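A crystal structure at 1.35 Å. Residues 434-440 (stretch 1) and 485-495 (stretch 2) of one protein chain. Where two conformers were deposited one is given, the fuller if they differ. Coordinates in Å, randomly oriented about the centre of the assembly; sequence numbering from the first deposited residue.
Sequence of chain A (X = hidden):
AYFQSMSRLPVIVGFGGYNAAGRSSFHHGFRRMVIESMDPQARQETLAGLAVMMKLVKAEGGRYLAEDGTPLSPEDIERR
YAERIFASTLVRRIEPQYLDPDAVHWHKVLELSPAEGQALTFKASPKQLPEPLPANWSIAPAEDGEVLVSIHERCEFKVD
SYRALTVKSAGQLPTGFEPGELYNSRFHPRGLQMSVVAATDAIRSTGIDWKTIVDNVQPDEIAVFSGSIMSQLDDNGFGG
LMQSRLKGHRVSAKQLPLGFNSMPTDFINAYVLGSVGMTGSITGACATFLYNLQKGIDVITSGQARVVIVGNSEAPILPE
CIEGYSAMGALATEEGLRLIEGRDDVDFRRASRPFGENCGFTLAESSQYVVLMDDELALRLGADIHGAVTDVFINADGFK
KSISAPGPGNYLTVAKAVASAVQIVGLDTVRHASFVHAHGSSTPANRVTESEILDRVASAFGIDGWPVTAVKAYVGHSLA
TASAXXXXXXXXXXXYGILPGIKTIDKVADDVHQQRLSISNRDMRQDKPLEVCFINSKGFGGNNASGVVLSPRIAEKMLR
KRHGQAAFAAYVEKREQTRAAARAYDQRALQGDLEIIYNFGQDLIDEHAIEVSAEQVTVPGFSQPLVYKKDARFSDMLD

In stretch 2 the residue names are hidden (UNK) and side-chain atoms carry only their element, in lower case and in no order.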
# COMPACT_ATOMS: atom_id res chain seq x y z
N SER A 434 1.05 31.52 -11.24
CA SER A 434 0.80 30.16 -10.76
C SER A 434 -0.55 29.66 -11.27
O SER A 434 -1.43 30.45 -11.61
CB SER A 434 0.89 30.06 -9.23
OG SER A 434 -0.28 30.53 -8.60
N PHE A 435 -0.68 28.33 -11.34
CA PHE A 435 -1.93 27.70 -11.74
C PHE A 435 -2.16 26.45 -10.90
O PHE A 435 -1.25 25.95 -10.23
CB PHE A 435 -1.98 27.42 -13.26
CG PHE A 435 -1.02 26.35 -13.76
CD1 PHE A 435 0.36 26.56 -13.78
CD2 PHE A 435 -1.51 25.16 -14.29
CE1 PHE A 435 1.22 25.58 -14.29
CE2 PHE A 435 -0.65 24.19 -14.78
CZ PHE A 435 0.71 24.40 -14.78
N VAL A 436 -3.39 25.97 -10.93
CA VAL A 436 -3.79 24.81 -10.15
C VAL A 436 -4.20 23.68 -11.09
O VAL A 436 -5.03 23.85 -11.98
CB VAL A 436 -4.99 25.13 -9.23
CG1 VAL A 436 -5.43 23.88 -8.44
CG2 VAL A 436 -4.68 26.28 -8.29
N HIS A 437 -3.59 22.53 -10.89
CA HIS A 437 -4.08 21.28 -11.44
C HIS A 437 -5.08 20.74 -10.44
O HIS A 437 -4.72 20.09 -9.44
CB HIS A 437 -2.94 20.29 -11.71
CG HIS A 437 -2.66 20.12 -13.16
ND1 HIS A 437 -3.42 19.29 -13.95
CD2 HIS A 437 -1.78 20.74 -13.99
CE1 HIS A 437 -3.01 19.39 -15.21
NE2 HIS A 437 -2.01 20.26 -15.25
N ALA A 438 -6.35 21.04 -10.70
CA ALA A 438 -7.41 20.67 -9.80
C ALA A 438 -7.60 19.18 -9.80
O ALA A 438 -7.40 18.51 -10.80
CB ALA A 438 -8.71 21.33 -10.20
N HIS A 439 -8.02 18.68 -8.65
CA HIS A 439 -8.40 17.29 -8.52
C HIS A 439 -9.47 16.99 -9.58
O HIS A 439 -9.34 16.03 -10.33
CB HIS A 439 -8.92 17.01 -7.12
CG HIS A 439 -9.34 15.59 -6.93
ND1 HIS A 439 -8.46 14.54 -7.04
CD2 HIS A 439 -10.55 15.05 -6.63
CE1 HIS A 439 -9.11 13.41 -6.81
NE2 HIS A 439 -10.38 13.69 -6.58
N GLY A 440 -10.50 17.83 -9.63
CA GLY A 440 -11.42 17.86 -10.76
C GLY A 440 -11.91 16.50 -11.19
O GLY A 440 -11.71 16.10 -12.33
N UNK A 485 -0.64 11.83 -13.50
CA UNK A 485 -1.22 12.39 -14.73
C UNK A 485 -1.25 13.92 -14.64
O UNK A 485 -0.98 14.63 -15.61
o UNK A 485 -3.83 9.83 -15.05
c UNK A 485 -2.66 11.88 -14.96
c UNK A 485 -2.74 10.40 -15.29
o UNK A 485 -1.77 9.82 -15.83
N UNK A 486 -1.63 14.44 -13.47
CA UNK A 486 -1.63 15.89 -13.24
C UNK A 486 -0.24 16.50 -13.36
O UNK A 486 -0.03 17.48 -14.09
o UNK A 486 -3.80 15.26 -9.37
c UNK A 486 -3.71 15.87 -11.70
n UNK A 486 -4.90 17.08 -9.98
c UNK A 486 -2.24 16.24 -11.87
c UNK A 486 -4.15 16.05 -10.24
N UNK A 487 0.72 15.95 -12.63
CA UNK A 487 2.09 16.47 -12.63
C UNK A 487 2.66 16.48 -14.04
O UNK A 487 3.23 17.46 -14.48
c UNK A 487 5.32 15.27 -10.69
c UNK A 487 4.63 17.54 -11.45
c UNK A 487 2.98 15.65 -11.68
c UNK A 487 4.48 16.07 -11.70
N UNK A 488 2.48 15.40 -14.77
CA UNK A 488 3.11 15.33 -16.07
C UNK A 488 2.47 16.32 -17.04
O UNK A 488 3.18 16.97 -17.82
c UNK A 488 4.26 13.14 -15.83
c UNK A 488 4.31 11.69 -16.12
c UNK A 488 3.35 13.83 -18.08
c UNK A 488 3.14 13.88 -16.57
N UNK A 489 1.16 16.48 -16.97
CA UNK A 489 0.51 17.51 -17.76
C UNK A 489 1.05 18.90 -17.42
O UNK A 489 1.31 19.71 -18.32
c UNK A 489 -1.00 17.48 -17.59
o UNK A 489 -1.56 18.55 -18.32
N UNK A 490 1.26 19.15 -16.13
CA UNK A 490 1.79 20.44 -15.69
C UNK A 490 3.11 20.75 -16.39
O UNK A 490 3.39 21.89 -16.76
c UNK A 490 1.98 20.47 -14.19
N UNK A 491 3.94 19.72 -16.58
CA UNK A 491 5.24 19.93 -17.18
C UNK A 491 5.10 20.39 -18.61
O UNK A 491 5.93 21.13 -19.13
c UNK A 491 6.06 18.65 -17.12
c UNK A 491 7.24 16.88 -15.80
c UNK A 491 6.29 18.05 -15.72
c UNK A 491 6.80 19.13 -14.75
N UNK A 492 4.04 19.93 -19.26
CA UNK A 492 3.73 20.34 -20.61
C UNK A 492 3.34 21.80 -20.69
O UNK A 492 3.71 22.51 -21.63
N UNK A 493 2.57 22.27 -19.71
CA UNK A 493 2.26 23.71 -19.65
C UNK A 493 3.55 24.54 -19.53
O UNK A 493 3.68 25.57 -20.19
c UNK A 493 1.11 25.54 -18.27
c UNK A 493 1.28 24.02 -18.51
o UNK A 493 0.02 23.43 -18.85
N UNK A 494 4.48 24.11 -18.70
CA UNK A 494 5.76 24.81 -18.62
C UNK A 494 6.48 24.83 -19.98
O UNK A 494 7.05 25.85 -20.38
c UNK A 494 5.41 24.56 -13.51
c UNK A 494 5.56 25.45 -15.71
c UNK A 494 6.48 23.31 -15.23
c UNK A 494 6.23 24.32 -16.14
c UNK A 494 6.68 24.16 -17.57
c UNK A 494 5.14 25.56 -14.40
c UNK A 494 6.08 23.42 -13.93
N UNK A 495 6.44 23.70 -20.69
CA UNK A 495 7.16 23.54 -21.96
C UNK A 495 6.60 24.44 -23.05
O UNK A 495 7.35 25.15 -23.72
c UNK A 495 9.20 21.81 -23.78
c UNK A 495 7.69 21.77 -23.81
c UNK A 495 9.81 21.45 -25.12
c UNK A 495 7.08 22.08 -22.42
n UNK A 495 11.28 21.57 -25.08
O HOH W 1 -1.30 21.28 -17.76
O HOH W 2 -5.98 13.80 -8.19

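Position 485 carries two side-chain carbons, the second bearing two oxygens: a carboxylate on a short stem. This is aspartate, D485. Its CA-to-CB bond points sideways, its end leads away from the strand, and both carboxylate oxygens find hydrogen bonds elsewhere in the structure, which a buried charge requires.

Position 486 has three carbons, the third carrying one oxygen and one nitrogen, a primary amide that approaches the backbone oxygens of H437 and A438. The residue is glutamine, Q486. It points toward the strand, and Q486 CA is the nearest CA on the helix to H437 CA, at 6.2 Å. The extended chi2 (t) carries the amide alongside the backbone of H437 and A438, where NE2 lies 3.0 Å from A438 O; NE2 is also 3.1 Å from H437 O, but at an angle too poor for a hydrogen bond. On the amide's other atom, OE1 accepts a hydrogen bond from water 2 (2.9 Å), which also binds H439 ND1 (2.8 Å). An amide suits this place because it offers both a donor and an acceptor.

Position 487 shows four carbons forked at the second: leucine, L487. Position 488 also has four, but forked at the first with one arm two carbons long: isoleucine, I488. Both point away from the strand and are buried, as apolar chains on the helix's far side can afford to be.

Position 489 has one carbon and one oxygen, the oxygen lying at the edge of the H437 ring: serine, S489. Pointing toward the strand, it is short enough to fit beside the imidazole, with OG 3.5 Å from H437 CE1.

Position 490 has a single carbon, a small methyl that touches both H437 and F435: alanine, A490. Its CB lies 3.8 Å from H437 CD2 and 4.2 Å from F435 CZ.

Position 491 has four carbons forked at the second, again leucine, L491, buried and directed away. Position 492 has no side-chain atom: glycine, G492. An ideal CB there would be crowded by S489 O at 3.1 Å.

Position 493 has one carbon bearing an oxygen and a carbon, and packs against the F435 ring: threonine, T493. CG2 makes the closest approach, 3.7 Å from F435 CZ, and OG1 accepts a hydrogen bond from water 1 (2.7 Å).

Position 494 has one carbon and a six-carbon ring that meets the edge of the F435 ring: phenylalanine, F494. It starts sideways, but its end comes nearer, bringing CE1 to 3.9 Å from F435 CE1.

Position 495 has four carbons in a row ending in nitrogen: lysine, K495. Exposed and out of the strand's reach, it suits a charged amine.

The helix runs at 149° to the strand, and F435 and H437, alternate residues of that strand, both point toward it. F435 meets apolar atoms of A490, T493 and F494. H437 lies against the preceding turn, with Q486 O over one face of its ring, while water 1 joins its NE2 (2.8 Å) to S489 OG (2.8 Å) and T493 OG1. Apolar packing and water-mediated bonds thus hold the two elements together without any clear direct hydrogen bond.

Stretch 2, residues 485-495: DQLISALGTFK
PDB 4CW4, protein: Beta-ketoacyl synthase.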